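Local coordinates for hypothetical protein (Parabacteroides merdae, PDB 4OO3) that is of unknown function but, as a putative oxidoreductase with an NAD-binding Rossmann fold, probably carries out a redox reaction that depends on a nicotinamide cofactor, at residues L26-S31 with K54-F59; E133-A138 with P421-K426; D267-F272 with E278-K283; E369-A374 with A389-G394. One frame throughout, in Å; residues are numbered along the deposited sequence.

Contact 1 (L26-S31 with K54-F59)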
loop_
_atom_site.group_PDB
_atom_site.type_symbol
_atom_site.label_atom_id
_atom_site.label_comp_id
_atom_site.label_asym_id
_atom_site.label_seq_id
_atom_site.Cartn_x
_atom_site.Cartn_y
_atom_site.Cartn_z
ATOM N N LEU A 26 5.251 9.613 -9.229
ATOM C CA LEU A 26 5.117 10.284 -7.935
ATOM C C LEU A 26 6.435 10.324 -7.173
ATOM O O LEU A 26 6.673 11.241 -6.397
ATOM C CB LEU A 26 4.041 9.599 -7.086
ATOM C CG LEU A 26 3.511 10.326 -5.847
ATOM C CD1 LEU A 26 3.178 11.777 -6.162
ATOM C CD2 LEU A 26 2.287 9.602 -5.304
ATOM N N VAL A 27 7.291 9.333 -7.401
ATOM C CA VAL A 27 8.635 9.327 -6.822
ATOM C C VAL A 27 9.395 10.604 -7.169
ATOM O O VAL A 27 10.190 11.096 -6.368
ATOM C CB VAL A 27 9.449 8.103 -7.312
ATOM C CG1 VAL A 27 10.918 8.223 -6.929
ATOM C CG2 VAL A 27 8.861 6.813 -6.748
ATOM N N GLN A 28 9.144 11.129 -8.366
ATOM C CA GLN A 28 9.834 12.305 -8.884
ATOM C C GLN A 28 9.026 13.598 -8.739
ATOM O O GLN A 28 9.396 14.628 -9.308
ATOM C CB GLN A 28 10.172 12.077 -10.356
ATOM C CG GLN A 28 11.140 10.938 -10.596
ATOM C CD GLN A 28 11.450 10.768 -12.066
ATOM O OE1 GLN A 28 11.849 11.722 -12.747
ATOM N NE2 GLN A 28 11.251 9.561 -12.575
ATOM N N LYS A 29 7.935 13.544 -7.980
ATOM C CA LYS A 29 7.096 14.720 -7.710
ATOM C C LYS A 29 7.896 15.871 -7.096
ATOM O O LYS A 29 7.577 17.041 -7.328
ATOM C CB LYS A 29 5.942 14.328 -6.777
ATOM C CG LYS A 29 4.961 15.437 -6.404
ATOM C CD LYS A 29 3.902 15.642 -7.473
ATOM C CE LYS A 29 2.772 16.529 -6.980
ATOM N NZ LYS A 29 1.517 16.303 -7.749
ATOM N N VAL A 30 8.919 15.547 -6.305
ATOM C CA VAL A 30 9.768 16.582 -5.708
ATOM C C VAL A 30 11.242 16.298 -5.948
ATOM O O VAL A 30 11.639 15.151 -6.162
ATOM C CB VAL A 30 9.500 16.769 -4.191
ATOM C CG1 VAL A 30 8.003 16.823 -3.905
ATOM C CG2 VAL A 30 10.136 15.662 -3.380
ATOM N N SER A 31 12.042 17.355 -5.876
ATOM C CA SER A 31 13.454 17.301 -6.234
ATOM C C SER A 31 14.353 17.039 -5.023
ATOM O O SER A 31 14.926 17.963 -4.451
ATOM C CB SER A 31 13.862 18.619 -6.898
ATOM O OG SER A 31 12.936 18.984 -7.902
ATOM N N LYS A 54 4.428 12.199 -19.659
ATOM C CA LYS A 54 3.547 13.373 -19.456
ATOM C C LYS A 54 3.548 13.868 -18.015
ATOM O O LYS A 54 3.617 15.067 -17.768
ATOM C CB LYS A 54 2.101 13.055 -19.832
ATOM C CG LYS A 54 1.789 13.121 -21.315
ATOM C CD LYS A 54 0.314 13.447 -21.522
ATOM C CE LYS A 54 -0.171 13.066 -22.909
ATOM N NZ LYS A 54 -0.441 11.605 -23.008
ATOM N N ARG A 55 3.455 12.940 -17.068
ATOM C CA ARG A 55 3.413 13.292 -15.656
ATOM C C ARG A 55 4.693 13.977 -15.223
ATOM O O ARG A 55 4.654 14.990 -14.529
ATOM C CB ARG A 55 3.182 12.055 -14.799
ATOM C CG ARG A 55 1.794 11.465 -14.952
ATOM C CD ARG A 55 1.712 10.071 -14.370
ATOM N NE ARG A 55 0.467 9.432 -14.786
ATOM C CZ ARG A 55 0.351 8.201 -15.279
ATOM N NH1 ARG A 55 1.399 7.386 -15.403
ATOM N NH2 ARG A 55 -0.852 7.768 -15.632
ATOM N N ILE A 56 5.829 13.428 -15.647
ATOM C CA ILE A 56 7.130 14.025 -15.332
ATOM C C ILE A 56 7.247 15.442 -15.885
ATOM O O ILE A 56 7.746 16.339 -15.206
ATOM C CB ILE A 56 8.310 13.220 -15.907
ATOM C CG1 ILE A 56 8.312 11.777 -15.385
ATOM C CG2 ILE A 56 9.626 13.918 -15.569
ATOM C CD1 ILE A 56 8.405 11.637 -13.877
ATOM N N GLN A 57 6.813 15.634 -17.127
ATOM C CA GLN A 57 6.934 16.932 -17.766
ATOM C C GLN A 57 5.982 17.946 -17.125
ATOM O O GLN A 57 6.292 19.140 -17.082
ATOM C CB GLN A 57 6.695 16.822 -19.275
ATOM C CG GLN A 57 7.000 18.096 -20.055
ATOM C CD GLN A 57 8.467 18.511 -19.992
ATOM O OE1 GLN A 57 9.332 17.737 -19.575
ATOM N NE2 GLN A 57 8.750 19.737 -20.414
ATOM N N GLY A 58 4.835 17.472 -16.630
ATOM C CA GLY A 58 3.944 18.297 -15.809
ATOM C C GLY A 58 4.628 18.805 -14.545
ATOM O O GLY A 58 4.472 19.970 -14.168
ATOM N N PHE A 59 5.400 17.938 -13.893
ATOM C CA PHE A 59 6.207 18.360 -12.750
ATOM C C PHE A 59 7.253 19.413 -13.153
ATOM O O PHE A 59 7.511 20.351 -12.404
ATOM C CB PHE A 59 6.913 17.168 -12.081
ATOM C CG PHE A 59 5.990 16.054 -11.629
ATOM C CD1 PHE A 59 4.654 16.294 -11.293
ATOM C CD2 PHE A 59 6.480 14.761 -11.499
ATOM C CE1 PHE A 59 3.831 15.258 -10.871
ATOM C CE2 PHE A 59 5.664 13.728 -11.071
ATOM C CZ PHE A 59 4.340 13.975 -10.753
#
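The ring of F59 lies between the backbone of K29 on one face and a carbonyl of its own helix on the other. K29 CA forms a CH-pi contact, 4.0 Å from the ring centroid and only 20° off the normal, although it sits nearer the rim than the middle. Over the centre of the opposite face is R55 O, 3.3 Å above the plane; the same oxygen accepts the helical bond from F59 N. Q28 O approaches the ring obliquely, 3.6 Å from F59 CD2, and W69 NE1 supplies it with a hydrogen bond. The K29 side chain adds to the cover on the CA side. Its CG is anti to the backbone N and the chain bends at chi2 (83°), which brings K29 CD to 3.4 Å from F59 CE1. K29 NZ, still beside the ring at F59 CE1, forms a salt bridge with E396.

This is packing within the Rossmann fold. Residues 26-31 lead from helix 22-26 into the loop toward strand 38-43, turning as a type I beta turn from L26 to K29, and they rest on helix 47-61, which follows that strand. K29 N closes the turn on L26 O at 3.1 Å.

One helical turn before F59, I56 sends its CD1 methyl against the Q28 side chain, meeting Q28 CD at 3.6 Å and also touching Q28 CB. Although the I56 CB bond does not aim at the turn, the end of the chain reaches it. No hydrogen bond joins the two segments, and A25 of helix 22-26 touches both I56 and F59.

Contact 2 (E133-A138 with P421-K426)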
loop_
_atom_site.group_PDB
_atom_site.type_symbol
_atom_site.label_atom_id
_atom_site.label_comp_id
_atom_site.label_asym_id
_atom_site.label_seq_id
_atom_site.Cartn_x
_atom_site.Cartn_y
_atom_site.Cartn_z
ATOM N N GLU A 133 13.839 -15.188 -3.143
ATOM C CA GLU A 133 15.161 -15.174 -3.781
ATOM C C GLU A 133 15.681 -13.730 -3.933
ATOM O O GLU A 133 16.850 -13.449 -3.636
ATOM C CB GLU A 133 15.120 -15.880 -5.145
ATOM C CG GLU A 133 16.490 -16.307 -5.662
ATOM C CD GLU A 133 16.461 -16.871 -7.077
ATOM O OE1 GLU A 133 15.363 -17.127 -7.612
ATOM O OE2 GLU A 133 17.549 -17.063 -7.664
ATOM N N CYS A 134 14.801 -12.829 -4.379
ATOM C CA CYS A 134 15.115 -11.399 -4.492
ATOM C C CYS A 134 15.692 -10.846 -3.193
ATOM O O CYS A 134 16.719 -10.159 -3.201
ATOM C CB CYS A 134 13.870 -10.583 -4.860
ATOM S SG CYS A 134 13.172 -10.914 -6.491
ATOM N N PHE A 135 15.039 -11.148 -2.076
ATOM C CA PHE A 135 15.542 -10.695 -0.784
ATOM C C PHE A 135 16.873 -11.349 -0.418
ATOM O O PHE A 135 17.728 -10.712 0.198
ATOM C CB PHE A 135 14.497 -10.897 0.315
ATOM C CG PHE A 135 13.450 -9.812 0.354
ATOM C CD1 PHE A 135 13.809 -8.497 0.581
ATOM C CD2 PHE A 135 12.115 -10.108 0.174
ATOM C CE1 PHE A 135 12.860 -7.498 0.616
ATOM C CE2 PHE A 135 11.157 -9.112 0.212
ATOM C CZ PHE A 135 11.530 -7.804 0.433
ATOM N N ALA A 136 17.055 -12.606 -0.818
ATOM C CA ALA A 136 18.330 -13.301 -0.610
ATOM C C ALA A 136 19.443 -12.657 -1.441
ATOM O O ALA A 136 20.556 -12.457 -0.952
ATOM C CB ALA A 136 18.196 -14.776 -0.953
ATOM N N ILE A 137 19.138 -12.325 -2.691
ATOM C CA ILE A 137 20.108 -11.656 -3.560
ATOM C C ILE A 137 20.448 -10.267 -3.025
ATOM O O ILE A 137 21.615 -9.879 -2.995
ATOM C CB ILE A 137 19.597 -11.548 -5.007
ATOM C CG1 ILE A 137 19.492 -12.941 -5.638
ATOM C CG2 ILE A 137 20.520 -10.669 -5.847
ATOM C CD1 ILE A 137 18.508 -12.994 -6.791
ATOM N N ALA A 138 19.435 -9.520 -2.600
ATOM C CA ALA A 138 19.666 -8.204 -2.022
ATOM C C ALA A 138 20.639 -8.277 -0.837
ATOM O O ALA A 138 21.593 -7.501 -0.757
ATOM C CB ALA A 138 18.352 -7.582 -1.593
ATOM N N PRO A 421 11.896 -9.338 6.951
ATOM C CA PRO A 421 11.061 -10.471 7.368
ATOM C C PRO A 421 9.554 -10.155 7.364
ATOM O O PRO A 421 8.762 -11.011 6.999
ATOM C CB PRO A 421 11.573 -10.810 8.778
ATOM C CG PRO A 421 12.430 -9.667 9.196
ATOM C CD PRO A 421 12.924 -9.001 7.952
ATOM N N ASN A 422 9.174 -8.935 7.735
ATOM C CA ASN A 422 7.756 -8.549 7.762
ATOM C C ASN A 422 7.135 -8.285 6.392
ATOM O O ASN A 422 5.931 -8.511 6.217
ATOM C CB ASN A 422 7.532 -7.359 8.697
ATOM C CG ASN A 422 7.836 -7.703 10.150
ATOM O OD1 ASN A 422 8.223 -8.831 10.469
ATOM N ND2 ASN A 422 7.652 -6.737 11.035
HETATM N N MSE A 423 7.933 -7.824 5.428
HETATM C CA MSE A 423 7.478 -7.746 4.033
HETATM C C MSE A 423 7.189 -9.153 3.549
HETATM O O MSE A 423 6.140 -9.418 2.949
HETATM C CB MSE A 423 8.495 -7.051 3.121
HETATM C CG MSE A 423 8.479 -5.536 3.308
HETATM SE SE MSE A 423 9.651 -4.636 2.010
HETATM C CE MSE A 423 11.401 -4.910 2.865
ATOM N N LEU A 424 8.097 -10.080 3.833
ATOM C CA LEU A 424 7.881 -11.482 3.488
ATOM C C LEU A 424 6.663 -12.090 4.189
ATOM O O LEU A 424 5.881 -12.787 3.555
ATOM C CB LEU A 424 9.123 -12.309 3.796
ATOM C CG LEU A 424 10.292 -12.130 2.829
ATOM C CD1 LEU A 424 11.486 -12.925 3.335
ATOM C CD2 LEU A 424 9.899 -12.565 1.423
ATOM N N ALA A 425 6.489 -11.826 5.483
ATOM C CA ALA A 425 5.314 -12.340 6.202
ATOM C C ALA A 425 4.028 -11.808 5.589
ATOM O O ALA A 425 3.039 -12.532 5.468
ATOM C CB ALA A 425 5.380 -11.992 7.683
ATOM N N LYS A 426 4.074 -10.545 5.180
ATOM C CA LYS A 426 2.949 -9.872 4.568
ATOM C C LYS A 426 2.559 -10.570 3.276
ATOM O O LYS A 426 1.394 -10.931 3.087
ATOM C CB LYS A 426 3.345 -8.428 4.269
ATOM C CG LYS A 426 2.242 -7.535 3.746
ATOM C CD LYS A 426 2.759 -6.531 2.725
ATOM C CE LYS A 426 3.951 -5.740 3.220
ATOM N NZ LYS A 426 4.529 -4.840 2.201
#
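F135 projects from helix 125-140 and meets M423 and L424 of helix 419-439 with different parts of its ring. The tight part lies at the ring itself. L424 CD2 comes to 3.5 Å from F135 CD2, and the leucine and phenylalanine side chains lie alongside, running in opposed senses. M423, present as selenomethionine, takes the far end of the ring: its CE methyl lies 3.7 Å from F135 CE1, and SE approaches the edge in a Met-aromatic contact, 5.3 Å from the ring centroid and 76° off the normal. The bend at chi3 (-80°) turns this methyl back to the aromatic carbons, while SE keeps to 4.0 Å from F135 CZ.

Behind these tips the contact is loose. The nearest CA atoms, those of F135 and L424, are 8.8 Å apart, so side chains alone bridge the helices. L424 stands on the more open side and is partly exposed, whereas F135 and M423 are buried; L145 and M121 touch the phenylalanine, and Y146 and D147 touch M423. An alanine in place of F135 would probably open a gap between the helices and leave M423 CE and L424 CD2 without the ring they touch.

Helix 125-140 belongs to the NAD-binding Rossmann region and helix 419-439 to the C-terminal domain family, so the contact helps join these two parts of the chain. With no hydrogen bond or charge pair across it, the attraction probably comes mainly from dispersion and burial of apolar surface, and the selenium contact may add some directional preference.

Contact 3 (D267-F272 with E278-K283)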
loop_
_atom_site.group_PDB
_atom_site.type_symbol
_atom_site.label_atom_id
_atom_site.label_comp_id
_atom_site.label_asym_id
_atom_site.label_seq_id
_atom_site.Cartn_x
_atom_site.Cartn_y
_atom_site.Cartn_z
ATOM N N ASP A 267 -11.947 0.453 -26.348
ATOM C CA ASP A 267 -13.217 -0.149 -26.728
ATOM C C ASP A 267 -13.319 -1.577 -26.172
ATOM O O ASP A 267 -12.333 -2.317 -26.129
ATOM C CB ASP A 267 -13.359 -0.150 -28.257
ATOM C CG ASP A 267 -14.712 0.352 -28.724
ATOM O OD1 ASP A 267 -15.312 1.222 -28.045
ATOM O OD2 ASP A 267 -15.170 -0.116 -29.788
ATOM N N ALA A 268 -14.521 -1.955 -25.745
ATOM C CA ALA A 268 -14.745 -3.228 -25.053
ATOM C C ALA A 268 -14.801 -4.402 -26.042
ATOM O O ALA A 268 -15.687 -4.411 -26.897
ATOM C CB ALA A 268 -16.044 -3.159 -24.266
ATOM N N TYR A 269 -13.912 -5.401 -25.951
ATOM C CA TYR A 269 -12.859 -5.537 -24.940
ATOM C C TYR A 269 -11.554 -5.947 -25.621
ATOM O O TYR A 269 -11.586 -6.529 -26.700
ATOM C CB TYR A 269 -13.232 -6.630 -23.931
ATOM C CG TYR A 269 -14.478 -6.353 -23.126
ATOM C CD1 TYR A 269 -14.442 -5.501 -22.032
ATOM C CD2 TYR A 269 -15.689 -6.954 -23.448
ATOM C CE1 TYR A 269 -15.577 -5.245 -21.281
ATOM C CE2 TYR A 269 -16.833 -6.704 -22.705
ATOM C CZ TYR A 269 -16.774 -5.847 -21.622
ATOM O OH TYR A 269 -17.900 -5.582 -20.872
ATOM N N PRO A 270 -10.398 -5.659 -24.995
ATOM C CA PRO A 270 -9.147 -6.206 -25.508
ATOM C C PRO A 270 -9.155 -7.722 -25.557
ATOM O O PRO A 270 -9.893 -8.369 -24.816
ATOM C CB PRO A 270 -8.108 -5.725 -24.496
ATOM C CG PRO A 270 -8.668 -4.450 -23.984
ATOM C CD PRO A 270 -10.158 -4.642 -23.959
ATOM N N ASP A 271 -8.317 -8.267 -26.425
ATOM C CA ASP A 271 -8.290 -9.689 -26.706
ATOM C C ASP A 271 -7.951 -10.531 -25.477
ATOM O O ASP A 271 -8.551 -11.583 -25.246
ATOM C CB ASP A 271 -7.260 -9.949 -27.797
ATOM C CG ASP A 271 -7.427 -11.292 -28.430
ATOM O OD1 ASP A 271 -8.526 -11.562 -28.962
ATOM O OD2 ASP A 271 -6.453 -12.071 -28.404
ATOM N N PHE A 272 -6.990 -10.050 -24.695
ATOM C CA PHE A 272 -6.495 -10.767 -23.521
ATOM C C PHE A 272 -7.451 -10.772 -22.320
ATOM O O PHE A 272 -7.158 -11.409 -21.310
ATOM C CB PHE A 272 -5.133 -10.201 -23.092
ATOM C CG PHE A 272 -5.181 -8.767 -22.636
ATOM C CD1 PHE A 272 -5.414 -8.458 -21.302
ATOM C CD2 PHE A 272 -4.983 -7.728 -23.539
ATOM C CE1 PHE A 272 -5.462 -7.142 -20.879
ATOM C CE2 PHE A 272 -5.029 -6.408 -23.120
ATOM C CZ PHE A 272 -5.269 -6.114 -21.788
ATOM N N GLU A 278 -18.326 -12.609 -20.148
ATOM C CA GLU A 278 -19.430 -13.575 -20.255
ATOM C C GLU A 278 -20.424 -13.184 -21.362
ATOM O O GLU A 278 -20.204 -13.510 -22.533
ATOM C CB GLU A 278 -20.135 -13.736 -18.907
ATOM C CG GLU A 278 -19.294 -14.458 -17.859
ATOM C CD GLU A 278 -20.128 -15.252 -16.864
ATOM O OE1 GLU A 278 -21.064 -15.960 -17.298
ATOM O OE2 GLU A 278 -19.837 -15.182 -15.650
ATOM N N ASN A 279 -21.515 -12.508 -20.999
ATOM C CA ASN A 279 -22.456 -11.978 -21.988
ATOM C C ASN A 279 -22.196 -10.493 -22.161
ATOM O O ASN A 279 -22.955 -9.652 -21.674
ATOM C CB ASN A 279 -23.914 -12.234 -21.576
ATOM C CG ASN A 279 -24.430 -13.573 -22.061
ATOM O OD1 ASN A 279 -24.952 -14.367 -21.280
ATOM N ND2 ASN A 279 -24.290 -13.828 -23.357
ATOM N N ASP A 280 -21.091 -10.182 -22.834
ATOM C CA ASP A 280 -20.642 -8.804 -23.005
ATOM C C ASP A 280 -20.314 -8.142 -21.646
ATOM O O ASP A 280 -20.112 -6.928 -21.575
ATOM C CB ASP A 280 -21.714 -8.001 -23.768
ATOM C CG ASP A 280 -21.129 -7.025 -24.784
ATOM O OD1 ASP A 280 -19.941 -7.153 -25.160
ATOM O OD2 ASP A 280 -21.882 -6.129 -25.221
ATOM N N THR A 281 -20.236 -8.951 -20.585
ATOM C CA THR A 281 -20.018 -8.469 -19.222
ATOM C C THR A 281 -18.663 -8.946 -18.703
ATOM O O THR A 281 -18.422 -10.150 -18.607
ATOM C CB THR A 281 -21.111 -9.000 -18.276
ATOM O OG1 THR A 281 -22.398 -8.667 -18.802
ATOM C CG2 THR A 281 -20.963 -8.409 -16.871
ATOM N N LEU A 282 -17.784 -8.007 -18.365
ATOM C CA LEU A 282 -16.460 -8.350 -17.846
ATOM C C LEU A 282 -16.548 -8.615 -16.344
ATOM O O LEU A 282 -17.091 -7.799 -15.603
ATOM C CB LEU A 282 -15.469 -7.222 -18.138
ATOM C CG LEU A 282 -14.074 -7.319 -17.521
ATOM C CD1 LEU A 282 -13.338 -8.528 -18.061
ATOM C CD2 LEU A 282 -13.294 -6.048 -17.799
ATOM N N LYS A 283 -16.016 -9.760 -15.914
ATOM C CA LYS A 283 -16.027 -10.180 -14.511
ATOM C C LYS A 283 -14.603 -10.205 -13.975
ATOM O O LYS A 283 -13.803 -11.055 -14.373
ATOM C CB LYS A 283 -16.622 -11.580 -14.375
ATOM C CG LYS A 283 -18.015 -11.726 -14.941
ATOM C CD LYS A 283 -19.079 -11.314 -13.944
ATOM C CE LYS A 283 -20.466 -11.661 -14.461
ATOM N NZ LYS A 283 -21.339 -12.149 -13.363
#
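Y269, its CG anti to the carbonyl carbon (chi1 -63°), reaches across to the chain at D280-L282, and its hydroxyl is the polar centre of the contact. Followed in sequence, the second segment first shapes itself: E278 N bonds to T281 O at 2.9 Å, and N279 O accepts T281 OG1, two bonds that hold the bend ahead of the strand. D280, with a left-handed backbone (phi 62°), then presents its carbonyl to the tyrosine. Y269 OH donates to D280 O at 2.7 Å; the oxygen lies at the ring edge, in the plane of the ring, whereas the hydroxyl stands 43° out of the carbonyl plane and so is not on a lone pair. The carboxylate end of D280 also swings toward the ring, D280 OD1 passing 4.0 Å from Y269 CE2. At T281 the side chain points away and the backbone passes the hydroxyl, T281 CA nearest at 3.9 Å from Y269 OH. L282 supplies the apolar share, its CB resting obliquely 3.7 Å from Y269 CE1.

From the tyrosine's own segment, A268 CB lies over the centre of one ring face; the A268-Y269 peptide is cis. A phenylalanine in place of Y269 would probably leave D280 O without its hydroxyl donor and hold the bend less firmly to the 267-272 loop.

Around the contact, helix 257-264 sets F260 edge-to-face with Y269 and also against L282. L282 shares backbone hydrogen bonds with I255, whose carbonyl also has a weak hydrogen bond with Y269 OH, where strand 282-294 runs antiparallel to strand 243-255 at the margin of the mixed sheet.

Contact 4 (E369-A374 with A389-G394)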
loop_
_atom_site.group_PDB
_atom_site.type_symbol
_atom_site.label_atom_id
_atom_site.label_comp_id
_atom_site.label_asym_id
_atom_site.label_seq_id
_atom_site.Cartn_x
_atom_site.Cartn_y
_atom_site.Cartn_z
ATOM N N GLU A 369 3.383 13.857 21.681
ATOM C CA GLU A 369 3.739 13.250 20.398
ATOM C C GLU A 369 3.062 13.986 19.237
ATOM O O GLU A 369 3.702 14.295 18.240
ATOM C CB GLU A 369 3.312 11.776 20.342
ATOM C CG GLU A 369 3.802 10.875 21.469
ATOM C CD GLU A 369 5.276 10.556 21.372
ATOM O OE1 GLU A 369 5.705 10.047 20.312
ATOM O OE2 GLU A 369 5.993 10.808 22.364
ATOM N N TYR A 370 1.764 14.261 19.377
ATOM C CA TYR A 370 0.969 14.874 18.309
ATOM C C TYR A 370 0.211 16.083 18.839
ATOM O O TYR A 370 -0.957 15.973 19.209
ATOM C CB TYR A 370 -0.024 13.858 17.723
ATOM C CG TYR A 370 0.613 12.568 17.269
ATOM C CD1 TYR A 370 0.772 11.506 18.150
ATOM C CD2 TYR A 370 1.059 12.407 15.958
ATOM C CE1 TYR A 370 1.356 10.316 17.748
ATOM C CE2 TYR A 370 1.646 11.221 15.543
ATOM C CZ TYR A 370 1.792 10.176 16.444
ATOM O OH TYR A 370 2.373 8.997 16.044
ATOM N N PRO A 371 0.876 17.246 18.889
ATOM C CA PRO A 371 0.271 18.476 19.404
ATOM C C PRO A 371 -1.096 18.765 18.796
ATOM O O PRO A 371 -1.323 18.479 17.624
ATOM C CB PRO A 371 1.265 19.549 18.986
ATOM C CG PRO A 371 2.576 18.852 18.926
ATOM C CD PRO A 371 2.296 17.433 18.538
ATOM N N GLY A 372 -1.998 19.312 19.603
ATOM C CA GLY A 372 -3.355 19.624 19.158
ATOM C C GLY A 372 -4.336 18.474 19.319
ATOM O O GLY A 372 -5.542 18.695 19.408
ATOM N N VAL A 373 -3.830 17.245 19.361
ATOM C CA VAL A 373 -4.684 16.068 19.415
ATOM C C VAL A 373 -5.299 15.930 20.809
ATOM O O VAL A 373 -4.579 15.820 21.806
ATOM C CB VAL A 373 -3.908 14.787 19.021
ATOM C CG1 VAL A 373 -4.775 13.547 19.178
ATOM C CG2 VAL A 373 -3.407 14.894 17.585
ATOM N N ALA A 374 -6.631 15.949 20.861
ATOM C CA ALA A 374 -7.382 15.838 22.108
ATOM C C ALA A 374 -8.517 14.824 21.964
ATOM O O ALA A 374 -8.716 14.248 20.889
ATOM C CB ALA A 374 -7.938 17.196 22.503
ATOM N N ALA A 389 -6.618 19.649 11.504
ATOM C CA ALA A 389 -6.633 19.561 10.047
ATOM C C ALA A 389 -5.240 19.501 9.432
ATOM O O ALA A 389 -5.078 18.930 8.360
ATOM C CB ALA A 389 -7.399 20.737 9.456
ATOM N N LYS A 390 -4.250 20.096 10.101
ATOM C CA LYS A 390 -2.875 20.125 9.591
ATOM C C LYS A 390 -2.269 18.731 9.393
ATOM O O LYS A 390 -1.419 18.553 8.527
ATOM C CB LYS A 390 -1.957 20.978 10.483
ATOM C CG LYS A 390 -2.017 20.648 11.971
ATOM C CD LYS A 390 -0.661 20.792 12.655
ATOM C CE LYS A 390 0.226 19.576 12.392
ATOM N NZ LYS A 390 1.555 19.649 13.064
ATOM N N TYR A 391 -2.713 17.750 10.180
ATOM C CA TYR A 391 -2.247 16.369 10.034
ATOM C C TYR A 391 -2.819 15.638 8.808
ATOM O O TYR A 391 -2.332 14.563 8.458
ATOM C CB TYR A 391 -2.572 15.554 11.280
ATOM C CG TYR A 391 -1.808 15.963 12.514
ATOM C CD1 TYR A 391 -0.494 15.548 12.711
ATOM C CD2 TYR A 391 -2.404 16.749 13.498
ATOM C CE1 TYR A 391 0.206 15.911 13.851
ATOM C CE2 TYR A 391 -1.712 17.114 14.640
ATOM C CZ TYR A 391 -0.407 16.692 14.811
ATOM O OH TYR A 391 0.287 17.062 15.940
ATOM N N ARG A 392 -3.844 16.202 8.168
ATOM C CA ARG A 392 -4.451 15.588 6.982
ATOM C C ARG A 392 -3.634 15.938 5.750
ATOM O O ARG A 392 -4.107 16.615 4.847
ATOM C CB ARG A 392 -5.902 16.050 6.808
ATOM C CG ARG A 392 -6.787 15.822 8.025
ATOM C CD ARG A 392 -6.935 14.346 8.355
ATOM N NE ARG A 392 -7.833 14.144 9.486
ATOM C CZ ARG A 392 -8.428 12.995 9.793
ATOM N NH1 ARG A 392 -8.242 11.903 9.049
ATOM N NH2 ARG A 392 -9.229 12.940 10.854
ATOM N N VAL A 393 -2.406 15.444 5.718
ATOM C CA VAL A 393 -1.445 15.832 4.695
ATOM C C VAL A 393 -1.703 15.200 3.334
ATOM O O VAL A 393 -1.171 15.679 2.338
ATOM C CB VAL A 393 0.010 15.531 5.128
ATOM C CG1 VAL A 393 0.421 16.448 6.276
ATOM C CG2 VAL A 393 0.200 14.062 5.503
ATOM N N GLY A 394 -2.494 14.128 3.291
ATOM C CA GLY A 394 -2.907 13.520 2.017
ATOM C C GLY A 394 -1.968 12.453 1.478
ATOM O O GLY A 394 -0.833 12.292 1.947
#
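Y391 runs its ring end-on into the turn formed by Y370-V373, crossing the Y370 and P371 side chains at about a right angle. Its CG stands anti to the carbonyl carbon (chi1 -68°), which sends the ring toward that turn. At the head of the ring, Y391 OH donates to P371 O at 2.7 Å. This acceptor lies in the ring plane at its edge, and the hydroxyl in turn sits in the carbonyl plane on a lone pair, with an angle of 127° at the oxygen. Each group therefore meets the other in its own plane. The hydroxyl is pressed close to the proline too, 3.3 Å from P371 CD.

Y391 CE1 lies at the edge of the Y370 ring, near its plane, 4.2 Å from Y370 CD2. The beta carbon of Y370 comes obliquely on the phenol, 3.7 Å from Y391 OH. On the same side of the ring, but by its other edge, V373 CG2 lies obliquely 4.1 Å from Y391 CE2.

The receiving element is a type II beta turn that carries the chain from helix 352-369 into strand 374-379. V373 N closes it on Y370 O, and P371-G372 fill its middle positions, a pairing well known in such turns; G372 takes the positive phi (88°). Strand 374-379 lies antiparallel to strand 382-386, after which the chain reaches the short 3-10 segment 389-391, so Y391 comes back to the turn that precedes the first of the two strands.

K390 CE lies 3.7 Å over the centre of the Y391 face turned away from Y370 and V373. Helix 155-164 touches both tyrosines, I155 meeting Y391 and M158 meeting Y370.

Overall arrangement
Contacts 1 and 2 are buried, and neither has a hydrogen bond across it: the first packs a turn on a helix within the Rossmann fold, and the second joins that fold to the long C-terminal helix 419-439. Contacts 3 and 4 are partly buried and lie on opposite sides of the chain's centre, about 45 Å apart between centres. Both belong to the C-terminal domain family, at different ends of the mixed sheet, and each uses a tyrosine hydroxyl to hold a backbone carbonyl of a loop. Along the sequence both are nested inside the loop closed by contact 2. Contact 1 comes nearest to contact 4, their closest atoms about 8 Å apart.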